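Myosin regulatory light chain (Physarum polycephalum, PDB 2BL0) serves as an EF-hand light chain in the regulatory domain of a myosin II motor and probably acts as its calcium-binding subunit. Local coordinates at residues E9-F14 with G20-E25; S29-L34 with T62-P67; G35-N40 with T72-E77; E97-L102 with E116-V121. All coordinates share one frame; numbering follows the deposited sequence. Where two conformers were deposited one is given.

Interaction 1 of 4, residues E9-F14 with G20-E25; sequences ECFQIF and GKVSIE. With CA (calcium ion), chain D.
Phe11 and Val22 meet where the entering helix of the first EF-hand passes the middle of its calcium loop, at strand 22-23. With CG of Phe11 anti to the backbone N (chi1 -177°), CB and CG lead the ring out to the loop, and contact begins at the ring's CD1, 4.0 Å from Val22 CG2. Phe11 CE1 is closer, 3.6 Å from Val22 CG2. Val22 CG2 lies over the Phe11 ring, displaced toward the rim, as a CH-pi contact 3.9 Å from the centroid. Phe11 CZ comes 3.4 Å from Gly20 O and Phe11 CE2 3.8 Å from Gly20 O, this carbonyl bordering the ring edge. Phe14 adds its CB, 3.9 Å from Val22 CG2, while its ring turns off toward helix 27-33.

Lys21, between Gly20 and Val22, directs its CB bond away from the helix, and its backbone O binds the calcium ion at 2.3 Å; two waters and OD1 of Asp15, Asp17 and Asp19 complete the coordination. Val22 also pairs through its backbone with Phe55, joining strands 22-23 and 54-55. The Phe11 ring thus sits between that strand and helix 57-64, where Leu57 and Phe60 touch it.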
loop_
_atom_site.group_PDB
_atom_site.type_symbol
_atom_site.label_atom_id
_atom_site.label_comp_id
_atom_site.label_asym_id
_atom_site.label_seq_id
_atom_site.Cartn_x
_atom_site.Cartn_y
_atom_site.Cartn_z
ATOM N N GLU B 9 7.478 -3.580 4.610
ATOM C CA GLU B 9 6.174 -2.956 4.480
ATOM C C GLU B 9 5.185 -3.586 5.437
ATOM O O GLU B 9 4.403 -2.902 6.096
ATOM C CB GLU B 9 5.664 -3.135 3.041
ATOM C CG GLU B 9 4.302 -2.526 2.750
ATOM C CD GLU B 9 3.843 -2.744 1.320
ATOM O OE1 GLU B 9 3.997 -3.861 0.786
ATOM O OE2 GLU B 9 3.336 -1.782 0.727
ATOM N N CYS B 10 5.192 -4.912 5.464
ATOM C CA CYS B 10 4.325 -5.649 6.351
ATOM C C CYS B 10 4.611 -5.300 7.795
ATOM O O CYS B 10 3.684 -4.981 8.531
ATOM C CB CYS B 10 4.468 -7.151 6.106
ATOM S SG CYS B 10 3.627 -8.210 7.331
ATOM N N PHE B 11 5.885 -5.310 8.188
ATOM C CA PHE B 11 6.266 -4.989 9.558
ATOM C C PHE B 11 5.765 -3.600 9.947
ATOM O O PHE B 11 5.192 -3.425 11.016
ATOM C CB PHE B 11 7.778 -5.084 9.741
ATOM C CG PHE B 11 8.231 -4.842 11.160
ATOM C CD1 PHE B 11 8.350 -5.908 12.064
ATOM C CD2 PHE B 11 8.544 -3.573 11.584
ATOM C CE1 PHE B 11 8.750 -5.690 13.366
ATOM C CE2 PHE B 11 8.949 -3.347 12.866
ATOM C CZ PHE B 11 9.060 -4.398 13.765
ATOM N N GLN B 12 5.965 -2.635 9.065
ATOM C CA GLN B 12 5.573 -1.262 9.343
ATOM C C GLN B 12 4.062 -1.138 9.529
ATOM O O GLN B 12 3.597 -0.324 10.316
ATOM C CB GLN B 12 6.048 -0.320 8.228
ATOM C CG GLN B 12 7.546 -0.213 8.181
ATOM C CD GLN B 12 8.061 0.714 7.103
ATOM O OE1 GLN B 12 9.141 1.273 7.256
ATOM N NE2 GLN B 12 7.307 0.878 6.020
ATOM N N ILE B 13 3.292 -1.944 8.804
ATOM C CA ILE B 13 1.840 -1.941 8.947
ATOM C C ILE B 13 1.423 -2.451 10.329
ATOM O O ILE B 13 0.527 -1.885 10.947
ATOM C CB ILE B 13 1.174 -2.732 7.785
ATOM C CG1 ILE B 13 1.221 -1.904 6.491
ATOM C CG2 ILE B 13 -0.264 -3.090 8.097
ATOM C CD1 ILE B 13 0.956 -2.710 5.267
ATOM N N PHE B 14 2.098 -3.491 10.818
ATOM C CA PHE B 14 1.861 -4.026 12.149
ATOM C C PHE B 14 2.359 -3.093 13.255
ATOM O O PHE B 14 1.794 -3.080 14.344
ATOM C CB PHE B 14 2.493 -5.409 12.307
ATOM C CG PHE B 14 1.634 -6.526 11.789
ATOM C CD1 PHE B 14 1.590 -6.834 10.440
ATOM C CD2 PHE B 14 0.859 -7.268 12.665
ATOM C CE1 PHE B 14 0.763 -7.862 9.960
ATOM C CE2 PHE B 14 0.041 -8.267 12.207
ATOM C CZ PHE B 14 -0.017 -8.578 10.859
ATOM N N GLY B 20 9.427 0.635 16.075
ATOM C CA GLY B 20 10.324 -0.412 15.618
ATOM C C GLY B 20 10.108 -1.772 16.258
ATOM O O GLY B 20 10.900 -2.691 16.008
ATOM N N LYS B 21 9.039 -1.909 17.034
ATOM C CA LYS B 21 8.719 -3.162 17.730
ATOM C C LYS B 21 7.283 -3.599 17.486
ATOM O O LYS B 21 6.370 -2.791 17.415
ATOM C CB LYS B 21 8.938 -3.027 19.236
ATOM C CG LYS B 21 10.365 -2.732 19.637
ATOM C CD LYS B 21 11.318 -3.877 19.357
ATOM C CE LYS B 21 12.109 -4.279 20.596
ATOM N NZ LYS B 21 12.526 -3.136 21.404
ATOM N N VAL B 22 7.084 -4.906 17.374
ATOM C CA VAL B 22 5.754 -5.478 17.207
ATOM C C VAL B 22 5.602 -6.549 18.274
ATOM O O VAL B 22 6.552 -7.275 18.555
ATOM C CB VAL B 22 5.556 -6.044 15.774
ATOM C CG1 VAL B 22 4.313 -6.858 15.690
ATOM C CG2 VAL B 22 5.522 -4.901 14.748
ATOM N N SER B 23 4.433 -6.606 18.907
ATOM C CA SER B 23 4.164 -7.572 19.970
ATOM C C SER B 23 4.379 -8.972 19.455
ATOM O O SER B 23 4.036 -9.265 18.325
ATOM C CB SER B 23 2.713 -7.468 20.453
ATOM O OG SER B 23 2.396 -8.555 21.319
ATOM N N ILE B 24 4.943 -9.830 20.300
ATOM C CA ILE B 24 5.119 -11.240 19.968
ATOM C C ILE B 24 3.796 -11.939 19.681
ATOM O O ILE B 24 3.772 -12.926 18.943
ATOM C CB ILE B 24 5.885 -11.969 21.119
ATOM C CG1 ILE B 24 6.430 -13.316 20.624
ATOM C CG2 ILE B 24 4.982 -12.178 22.336
ATOM C CD1 ILE B 24 7.638 -13.202 19.719
ATOM N N GLU B 25 2.694 -11.429 20.250
ATOM C CA GLU B 25 1.369 -11.992 20.009
ATOM C C GLU B 25 0.882 -11.793 18.591
ATOM O O GLU B 25 -0.074 -12.449 18.162
ATOM C CB GLU B 25 0.340 -11.408 20.970
ATOM C CG GLU B 25 0.659 -11.637 22.442
ATOM C CD GLU B 25 0.802 -13.105 22.816
ATOM O OE1 GLU B 25 1.530 -13.394 23.807
ATOM O OE2 GLU B 25 0.188 -13.978 22.157
HETATM CA CA CA D . 5.244 -0.870 17.862
HETATM O O HOH W 1 3.335 -2.091 17.518
HETATM O O HOH W 2 5.050 -1.436 20.003
#

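Interaction 2 of 4, residues S29-L34 with T62-P67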
loop_
_atom_site.group_PDB
_atom_site.type_symbol
_atom_site.label_atom_id
_atom_site.label_comp_id
_atom_site.label_asym_id
_atom_site.label_seq_id
_atom_site.Cartn_x
_atom_site.Cartn_y
_atom_site.Cartn_z
ATOM N N SER B 29 0.363 -13.701 13.036
ATOM C CA SER B 29 -0.420 -12.907 12.081
ATOM C C SER B 29 0.442 -12.282 10.998
ATOM O O SER B 29 0.092 -12.299 9.828
ATOM C CB SER B 29 -1.201 -11.817 12.819
ATOM O OG SER B 29 -2.171 -12.429 13.646
ATOM N N ALA B 30 1.593 -11.760 11.405
ATOM C CA ALA B 30 2.529 -11.116 10.483
ATOM C C ALA B 30 3.154 -12.127 9.510
ATOM O O ALA B 30 3.243 -11.854 8.303
ATOM C CB ALA B 30 3.599 -10.351 11.277
ATOM N N LEU B 31 3.582 -13.287 10.012
ATOM C CA LEU B 31 4.100 -14.362 9.153
ATOM C C LEU B 31 3.045 -14.823 8.160
ATOM O O LEU B 31 3.292 -14.942 6.944
ATOM C CB LEU B 31 4.572 -15.556 9.991
ATOM C CG LEU B 31 5.795 -15.313 10.846
ATOM C CD1 LEU B 31 5.893 -16.419 11.860
ATOM C CD2 LEU B 31 7.056 -15.213 9.994
ATOM N N ARG B 32 1.843 -15.054 8.677
ATOM C CA ARG B 32 0.729 -15.499 7.865
ATOM C C ARG B 32 0.338 -14.474 6.787
ATOM O O ARG B 32 -0.034 -14.852 5.682
ATOM C CB ARG B 32 -0.456 -15.804 8.763
ATOM C CG ARG B 32 -0.259 -17.065 9.555
ATOM C CD ARG B 32 -1.201 -17.223 10.736
ATOM N NE ARG B 32 -0.827 -18.415 11.488
ATOM C CZ ARG B 32 -0.845 -18.536 12.810
ATOM N NH1 ARG B 32 -1.253 -17.540 13.607
ATOM N NH2 ARG B 32 -0.426 -19.663 13.348
ATOM N N SER B 33 0.456 -13.190 7.125
ATOM C CA SER B 33 0.143 -12.108 6.209
ATOM C C SER B 33 0.963 -12.209 4.932
ATOM O O SER B 33 0.479 -11.817 3.866
ATOM C CB SER B 33 0.365 -10.733 6.865
ATOM O OG SER B 33 -0.598 -10.497 7.888
ATOM N N LEU B 34 2.189 -12.718 5.058
ATOM C CA LEU B 34 3.151 -12.851 3.971
ATOM C C LEU B 34 3.291 -14.287 3.405
ATOM O O LEU B 34 4.273 -14.616 2.728
ATOM C CB LEU B 34 4.514 -12.334 4.420
ATOM C CG LEU B 34 4.563 -10.820 4.699
ATOM C CD1 LEU B 34 5.962 -10.425 5.088
ATOM C CD2 LEU B 34 4.096 -10.022 3.511
ATOM N N THR B 62 14.463 -12.686 9.761
ATOM C CA THR B 62 15.156 -13.914 10.082
ATOM C C THR B 62 14.159 -15.059 10.284
ATOM O O THR B 62 14.339 -16.147 9.759
ATOM C CB THR B 62 16.020 -13.732 11.358
ATOM O OG1 THR B 62 17.002 -12.682 11.175
ATOM C CG2 THR B 62 16.835 -14.955 11.612
ATOM N N VAL B 63 13.110 -14.808 11.051
ATOM C CA VAL B 63 12.094 -15.811 11.331
ATOM C C VAL B 63 11.354 -16.194 10.042
ATOM O O VAL B 63 11.167 -17.376 9.743
ATOM C CB VAL B 63 11.108 -15.316 12.394
ATOM C CG1 VAL B 63 9.904 -16.277 12.522
ATOM C CG2 VAL B 63 11.802 -15.212 13.724
ATOM N N TYR B 64 10.975 -15.174 9.269
ATOM C CA TYR B 64 10.192 -15.376 8.061
ATOM C C TYR B 64 10.955 -16.152 7.012
ATOM O O TYR B 64 10.365 -16.930 6.274
ATOM C CB TYR B 64 9.707 -14.041 7.478
ATOM C CG TYR B 64 8.939 -14.220 6.180
ATOM C CD1 TYR B 64 7.601 -14.573 6.185
ATOM C CD2 TYR B 64 9.568 -14.041 4.960
ATOM C CE1 TYR B 64 6.900 -14.748 4.988
ATOM C CE2 TYR B 64 8.895 -14.229 3.759
ATOM C CZ TYR B 64 7.554 -14.572 3.783
ATOM O OH TYR B 64 6.872 -14.725 2.610
ATOM N N ARG B 65 12.261 -15.961 6.947
ATOM C CA ARG B 65 13.062 -16.597 5.889
ATOM C C ARG B 65 13.331 -18.091 6.125
ATOM O O ARG B 65 13.836 -18.795 5.243
ATOM C CB ARG B 65 14.367 -15.831 5.705
ATOM C CG ARG B 65 14.180 -14.467 5.051
ATOM C CD ARG B 65 13.636 -14.521 3.638
ATOM N NE ARG B 65 13.745 -13.214 2.984
ATOM C CZ ARG B 65 13.093 -12.867 1.875
ATOM N NH1 ARG B 65 12.278 -13.730 1.264
ATOM N NH2 ARG B 65 13.265 -11.648 1.365
ATOM N N LYS B 66 12.974 -18.583 7.303
ATOM C CA LYS B 66 13.039 -20.003 7.598
ATOM C C LYS B 66 11.978 -20.759 6.797
ATOM O O LYS B 66 10.992 -20.160 6.327
ATOM C CB LYS B 66 12.839 -20.248 9.092
ATOM C CG LYS B 66 13.845 -19.520 9.987
ATOM C CD LYS B 66 15.289 -19.727 9.555
ATOM C CE LYS B 66 16.261 -19.144 10.607
ATOM N NZ LYS B 66 17.632 -19.011 10.066
ATOM N N PRO B 67 12.171 -22.075 6.658
ATOM C CA PRO B 67 11.311 -22.915 5.807
ATOM C C PRO B 67 9.943 -23.257 6.369
ATOM O O PRO B 67 9.468 -24.392 6.217
ATOM C CB PRO B 67 12.132 -24.211 5.657
ATOM C CG PRO B 67 13.413 -23.961 6.268
ATOM C CD PRO B 67 13.253 -22.870 7.267
#
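Leu31 and Tyr64 are the points of closest backbone approach, their CA atoms 6.3 Å apart, with helix 27-33 and helix 57-64 both near their C-terminal ends. Leu31 enters mainly with CD2, its CD1 also meeting Val63: Leu31 CD2 lies 3.7 Å from Tyr64 CA and 3.8 Å from Tyr64 CB, reaching the aromatic ring at its edge, in plane, near CD1. Leu31 CD2 is also 4.0 Å from Val63 CG1, the two side chains crossing at about a right angle.

Tyr64 has CG anti to its own nitrogen (chi1 177°), which sends the ring toward the C-terminal end of helix 27-33. There Tyr64 CE1 packs 3.4 Å from Leu34 CB, and CD1 of Leu34 lies over one ring face. Tyr64 OH donates to Leu34 O at 2.6 Å, approaching 27° off the carbonyl plane, and is also hydrogen-bonded to the N of Ala2, so two backbone groups hold the phenol oxygen. Lys36 adds a cation-pi contact to the ring. A phenylalanine in place of Tyr64 lacks the hydroxyl and would probably leave Leu34 O and the N of Ala2, both next to a buried ring, without this shared partner.

Inside the first helix, Ser33 N and OG reach Ser29 O from opposite faces of its plane, so the serine hydroxyl is turned back onto its own helix. Packing between the exiting helices of two consecutive helix-loop-helix units, here with Phe60 and Ile46 close by, is typical of a paired EF-hand lobe.

Interaction 3 of 4, residues G35-N40 with T72-E77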
loop_
_atom_site.group_PDB
_atom_site.type_symbol
_atom_site.label_atom_id
_atom_site.label_comp_id
_atom_site.label_asym_id
_atom_site.label_seq_id
_atom_site.Cartn_x
_atom_site.Cartn_y
_atom_site.Cartn_z
ATOM N N GLY B 35 2.312 -15.142 3.687
ATOM C CA GLY B 35 2.216 -16.418 3.014
ATOM C C GLY B 35 2.991 -17.584 3.588
ATOM O O GLY B 35 3.289 -18.544 2.862
ATOM N N LYS B 36 3.303 -17.531 4.872
ATOM C CA LYS B 36 3.821 -18.689 5.574
ATOM C C LYS B 36 2.907 -19.040 6.759
ATOM O O LYS B 36 2.448 -18.182 7.498
ATOM C CB LYS B 36 5.262 -18.452 6.000
ATOM C CG LYS B 36 6.216 -18.554 4.828
ATOM C CD LYS B 36 7.673 -18.409 5.210
ATOM C CE LYS B 36 8.528 -18.242 3.938
ATOM N NZ LYS B 36 9.992 -18.626 4.135
ATOM N N ASN B 37 2.645 -20.331 6.911
ATOM C CA ASN B 37 1.575 -20.857 7.762
ATOM C C ASN B 37 2.086 -21.798 8.866
ATOM O O ASN B 37 1.937 -23.014 8.774
ATOM C CB ASN B 37 0.599 -21.675 6.916
ATOM C CG ASN B 37 -0.198 -20.844 5.933
ATOM O OD1 ASN B 37 -0.227 -19.608 6.001
ATOM N ND2 ASN B 37 -0.861 -21.537 4.991
ATOM N N PRO B 38 2.626 -21.251 9.949
ATOM C CA PRO B 38 3.048 -22.093 11.059
ATOM C C PRO B 38 1.842 -22.693 11.763
ATOM O O PRO B 38 0.804 -22.037 11.904
ATOM C CB PRO B 38 3.764 -21.109 11.990
ATOM C CG PRO B 38 3.171 -19.841 11.691
ATOM C CD PRO B 38 2.820 -19.822 10.236
ATOM N N THR B 39 1.997 -23.912 12.243
ATOM C CA THR B 39 1.019 -24.479 13.164
ATOM C C THR B 39 1.239 -23.803 14.506
ATOM O O THR B 39 2.254 -23.129 14.702
ATOM C CB THR B 39 1.184 -25.979 13.302
ATOM O OG1 THR B 39 2.441 -26.277 13.927
ATOM C CG2 THR B 39 1.231 -26.668 11.931
ATOM N N ASN B 40 0.302 -24.003 15.434
ATOM C CA ASN B 40 0.425 -23.456 16.776
ATOM C C ASN B 40 1.690 -23.950 17.454
ATOM O O ASN B 40 2.349 -23.183 18.154
ATOM C CB ASN B 40 -0.759 -23.852 17.658
ATOM C CG ASN B 40 -2.000 -23.056 17.372
ATOM O OD1 ASN B 40 -2.120 -22.386 16.334
ATOM N ND2 ASN B 40 -2.963 -23.138 18.300
ATOM N N THR B 72 0.863 -23.951 -0.597
ATOM C CA THR B 72 0.952 -25.104 -1.507
ATOM C C THR B 72 1.644 -26.306 -0.862
ATOM O O THR B 72 1.347 -27.456 -1.209
ATOM C CB THR B 72 1.670 -24.792 -2.838
ATOM O OG1 THR B 72 2.944 -24.197 -2.568
ATOM C CG2 THR B 72 0.912 -23.767 -3.632
ATOM N N GLU B 73 2.568 -26.053 0.055
ATOM C CA GLU B 73 3.247 -27.131 0.761
ATOM C C GLU B 73 2.303 -27.867 1.703
ATOM O O GLU B 73 2.674 -28.920 2.246
ATOM C CB GLU B 73 4.434 -26.595 1.566
ATOM C CG GLU B 73 5.598 -26.144 0.722
ATOM C CD GLU B 73 6.691 -25.536 1.574
ATOM O OE1 GLU B 73 7.544 -26.286 2.102
ATOM O OE2 GLU B 73 6.683 -24.310 1.734
ATOM N N GLN B 74 1.107 -27.316 1.933
ATOM C CA GLN B 74 0.106 -27.954 2.791
ATOM C C GLN B 74 -1.022 -28.660 2.035
ATOM O O GLN B 74 -1.839 -29.319 2.656
ATOM C CB GLN B 74 -0.476 -26.943 3.778
ATOM C CG GLN B 74 0.591 -26.382 4.716
ATOM C CD GLN B 74 0.111 -25.255 5.596
ATOM O OE1 GLN B 74 -0.603 -24.366 5.129
ATOM N NE2 GLN B 74 0.512 -25.277 6.872
ATOM N N SER B 75 -1.062 -28.530 0.710
ATOM C CA SER B 75 -2.167 -29.082 -0.088
ATOM C C SER B 75 -2.363 -30.579 0.088
ATOM O O SER B 75 -3.490 -31.059 0.272
ATOM C CB SER B 75 -1.927 -28.809 -1.563
ATOM O OG SER B 75 -1.783 -27.418 -1.788
ATOM N N LYS B 76 -1.264 -31.312 -0.003
ATOM C CA LYS B 76 -1.300 -32.762 0.078
ATOM C C LYS B 76 -1.843 -33.193 1.429
ATOM O O LYS B 76 -2.784 -33.976 1.498
ATOM C CB LYS B 76 0.090 -33.340 -0.178
ATOM C CG LYS B 76 0.258 -34.815 0.173
ATOM C CD LYS B 76 -0.595 -35.726 -0.692
ATOM C CE LYS B 76 -0.268 -37.216 -0.485
ATOM N NZ LYS B 76 -1.402 -38.160 -0.848
ATOM N N GLU B 77 -1.293 -32.643 2.499
ATOM C CA GLU B 77 -1.739 -33.024 3.832
ATOM C C GLU B 77 -3.198 -32.652 4.054
ATOM O O GLU B 77 -3.940 -33.403 4.676
ATOM C CB GLU B 77 -0.839 -32.372 4.900
ATOM C CG GLU B 77 0.563 -32.987 4.994
ATOM C CD GLU B 77 1.616 -32.073 5.621
ATOM O OE1 GLU B 77 1.495 -30.822 5.574
ATOM O OE2 GLU B 77 2.606 -32.617 6.158
#
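The carboxamides of Asn37 and Gln74 meet at their polar ends, with their planes 35° apart, in a contact that joins the two lobes of an EF-hand light chain. Asn37 points one N-H almost exactly within its own amide plane at OE1 of Gln74, 2.8 Å from Asn37 ND2 and nearly straight at 173°; on the acceptor side this donor stands 28° off the Gln74 carbonyl plane. In return Gln74 NE2 makes a weak hydrogen bond, 3.3 Å to Asn37 O.

Residues 35-40 connect helix 27-33 to helix 40-50, and Gln74 directly precedes helix 75-85, the first helix of the other lobe. Beyond CG the Gln74 chain is extended, which carries its amide across to the loop. Nearby, Asn37 is also paired with Lys69 through the backbone and touches Pro71, while an apolar side chain of another protein packs on Gln74. With a leucine at Gln74, ND2 of Asn37 would probably lose its straight acceptor in a buried spot and the amide would be freer to turn.

The methylene of Asn37 lies off the plane of the opposing amide and spans its polar end, Asn37 CB being 3.4 Å from Gln74 OE1 and 3.6 Å from Gln74 NE2.

Interaction 4 of 4, residues E97-L102 with E116-V121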
loop_
_atom_site.group_PDB
_atom_site.type_symbol
_atom_site.label_atom_id
_atom_site.label_comp_id
_atom_site.label_asym_id
_atom_site.label_seq_id
_atom_site.Cartn_x
_atom_site.Cartn_y
_atom_site.Cartn_z
ATOM N N GLU B 97 -19.961 -30.408 10.044
ATOM C CA GLU B 97 -18.850 -31.171 10.604
ATOM C C GLU B 97 -17.556 -30.368 10.542
ATOM O O GLU B 97 -16.843 -30.298 11.547
ATOM C CB GLU B 97 -18.686 -32.540 9.940
ATOM C CG GLU B 97 -17.712 -33.462 10.685
ATOM C CD GLU B 97 -17.942 -33.535 12.191
ATOM O OE1 GLU B 97 -19.094 -33.338 12.681
ATOM O OE2 GLU B 97 -16.957 -33.808 12.913
ATOM N N LEU B 98 -17.291 -29.748 9.393
ATOM C CA LEU B 98 -16.145 -28.849 9.199
ATOM C C LEU B 98 -16.078 -27.781 10.287
ATOM O O LEU B 98 -15.026 -27.585 10.905
ATOM C CB LEU B 98 -16.217 -28.171 7.825
ATOM C CG LEU B 98 -15.062 -27.224 7.451
ATOM C CD1 LEU B 98 -13.745 -27.952 7.564
ATOM C CD2 LEU B 98 -15.253 -26.591 6.090
ATOM N N ARG B 99 -17.194 -27.095 10.534
ATOM C CA ARG B 99 -17.227 -26.074 11.584
ATOM C C ARG B 99 -16.822 -26.659 12.939
ATOM O O ARG B 99 -16.016 -26.067 13.668
ATOM C CB ARG B 99 -18.615 -25.422 11.684
ATOM C CG ARG B 99 -18.961 -24.451 10.546
ATOM C CD ARG B 99 -20.451 -24.079 10.529
ATOM N NE ARG B 99 -20.825 -22.959 9.652
ATOM C CZ ARG B 99 -20.629 -21.681 9.941
ATOM N NH1 ARG B 99 -20.044 -21.328 11.082
ATOM N NH2 ARG B 99 -21.021 -20.732 9.089
ATOM N N GLN B 100 -17.350 -27.842 13.255
ATOM C CA GLN B 100 -17.099 -28.486 14.544
ATOM C C GLN B 100 -15.627 -28.833 14.726
ATOM O O GLN B 100 -15.077 -28.664 15.811
ATOM C CB GLN B 100 -17.921 -29.766 14.689
ATOM C CG GLN B 100 -19.280 -29.543 15.302
ATOM C CD GLN B 100 -20.259 -30.638 14.938
ATOM O OE1 GLN B 100 -20.457 -30.927 13.751
ATOM N NE2 GLN B 100 -20.872 -31.256 15.949
ATOM N N LEU B 101 -15.002 -29.311 13.661
ATOM C CA LEU B 101 -13.618 -29.761 13.738
ATOM C C LEU B 101 -12.701 -28.567 13.939
ATOM O O LEU B 101 -11.872 -28.583 14.852
ATOM C CB LEU B 101 -13.242 -30.540 12.484
ATOM C CG LEU B 101 -14.001 -31.868 12.326
ATOM C CD1 LEU B 101 -13.583 -32.546 11.035
ATOM C CD2 LEU B 101 -13.802 -32.799 13.538
ATOM N N LEU B 102 -12.880 -27.549 13.095
ATOM C CA LEU B 102 -12.166 -26.271 13.191
ATOM C C LEU B 102 -12.267 -25.627 14.575
ATOM O O LEU B 102 -11.292 -25.063 15.069
ATOM C CB LEU B 102 -12.711 -25.283 12.156
ATOM C CG LEU B 102 -12.416 -25.570 10.681
ATOM C CD1 LEU B 102 -13.060 -24.516 9.804
ATOM C CD2 LEU B 102 -10.903 -25.652 10.435
ATOM N N GLU B 116 -15.596 -15.948 8.866
ATOM C CA GLU B 116 -14.984 -15.289 7.715
ATOM C C GLU B 116 -14.638 -16.313 6.637
ATOM O O GLU B 116 -14.820 -16.063 5.440
ATOM C CB GLU B 116 -13.741 -14.499 8.134
ATOM C CG GLU B 116 -13.471 -13.291 7.249
ATOM C CD GLU B 116 -12.432 -12.350 7.836
ATOM O OE1 GLU B 116 -12.209 -12.391 9.063
ATOM O OE2 GLU B 116 -11.835 -11.573 7.060
ATOM N N LEU B 117 -14.157 -17.470 7.075
ATOM C CA LEU B 117 -13.853 -18.597 6.187
ATOM C C LEU B 117 -15.093 -19.116 5.475
ATOM O O LEU B 117 -15.063 -19.381 4.262
ATOM C CB LEU B 117 -13.225 -19.736 6.982
ATOM C CG LEU B 117 -11.789 -19.457 7.436
ATOM C CD1 LEU B 117 -11.481 -20.229 8.692
ATOM C CD2 LEU B 117 -10.799 -19.831 6.341
ATOM N N MET B 118 -16.190 -19.239 6.216
ATOM C CA MET B 118 -17.397 -19.882 5.684
ATOM C C MET B 118 -18.217 -18.937 4.824
ATOM O O MET B 118 -19.058 -19.384 4.030
ATOM C CB MET B 118 -18.270 -20.454 6.804
ATOM C CG MET B 118 -17.660 -21.618 7.535
ATOM S SD MET B 118 -17.150 -22.984 6.450
ATOM C CE MET B 118 -15.461 -23.032 6.771
ATOM N N LYS B 119 -17.965 -17.637 4.942
ATOM C CA LYS B 119 -18.674 -16.660 4.118
ATOM C C LYS B 119 -18.404 -16.873 2.617
ATOM O O LYS B 119 -19.229 -16.509 1.784
ATOM C CB LYS B 119 -18.275 -15.242 4.543
ATOM C CG LYS B 119 -19.209 -14.127 4.074
ATOM C CD LYS B 119 -19.181 -12.890 5.008
ATOM C CE LYS B 119 -17.766 -12.446 5.382
ATOM N NZ LYS B 119 -17.712 -11.390 6.453
ATOM N N GLU B 120 -17.263 -17.476 2.279
ATOM C CA GLU B 120 -16.806 -17.584 0.888
ATOM C C GLU B 120 -17.032 -19.008 0.353
ATOM O O GLU B 120 -16.577 -19.353 -0.753
ATOM C CB GLU B 120 -15.315 -17.183 0.776
ATOM C CG GLU B 120 -15.051 -15.679 0.641
ATOM C CD GLU B 120 -13.749 -15.337 -0.096
ATOM O OE1 GLU B 120 -13.291 -14.177 0.009
ATOM O OE2 GLU B 120 -13.165 -16.219 -0.772
ATOM N N VAL B 121 -17.807 -19.802 1.110
ATOM C CA VAL B 121 -17.955 -21.226 0.873
ATOM C C VAL B 121 -19.379 -21.612 0.471
ATOM O O VAL B 121 -20.340 -21.400 1.217
ATOM C CB VAL B 121 -17.535 -22.011 2.125
ATOM C CG1 VAL B 121 -17.894 -23.478 2.001
ATOM C CG2 VAL B 121 -16.061 -21.825 2.356
#
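Met118 faces helix 95-104 in two ways, its thioether end buried against leucines and its first two methylenes lying under the guanidinium of Arg99. The tight part is at the methyl: Met118 CE is 3.6 Å from Leu98 CD2 and 4.1 Å from Leu102 CD1. Toward Leu102 the approach is tip to tip, whereas the Leu98 side chain slants across the methionine and brings Leu98 CD2 to 4.1 Å from Met118 SD as well. The bend at chi2 (-54°), followed by another at chi3, turns the methyl onto these leucines. Phe134 packs on Met118 from helix 131-140, and Leu98 also touches Phe82 and Ile129, so this side belongs to the apolar interior of the C-terminal lobe.

The other side is more exposed and polar. Arg99, partly exposed, runs extended from CG to NE and slides past Met118 in the opposite direction, bringing Arg99 NH2 to 3.6 Å from Met118 CB. Met118 CG lies 3.7 Å from the guanidinium plane, over its centre. Beyond it the chain makes a type I turn from Met118 to Val121, closed by Val121 N to Met118 O, with Lys119 exposed and Glu120 bonded to Tyr142 OH.

No hydrogen bond crosses the contact. Instead Arg99 divides its chemistry by direction: the flat face takes the methylenes, while NE forms a salt bridge with Glu95 and NH1 another with Glu115. Those carboxylates probably hold the guanidinium flat over Met118, so that a charged group lies over methylenes at the more exposed side.

Overall arrangement
Interactions 1 and 2 belong to the same N-terminal EF-hand lobe and touch, Phe14 from the first resting on Ala30 and Ser33 of the second. Interaction 1 is only partly buried beside the calcium loop; interactions 2, 3 and 4 are buried, with Arg99 of interaction 4 partly exposed. Interaction 3 adjoins interaction 2 through Lys36, whose NZ hydrogen-bonds to Tyr64 O and Lys66 O, and leads on to the other lobe, where interaction 4 lies, its centre about 29 Å from that of interaction 1. The chemistry follows the place: aromatic-aliphatic packing beside a metal site, apolar packing plus one phenol bond, amide pairing between the lobes, and a thioether among leucines under an arginine.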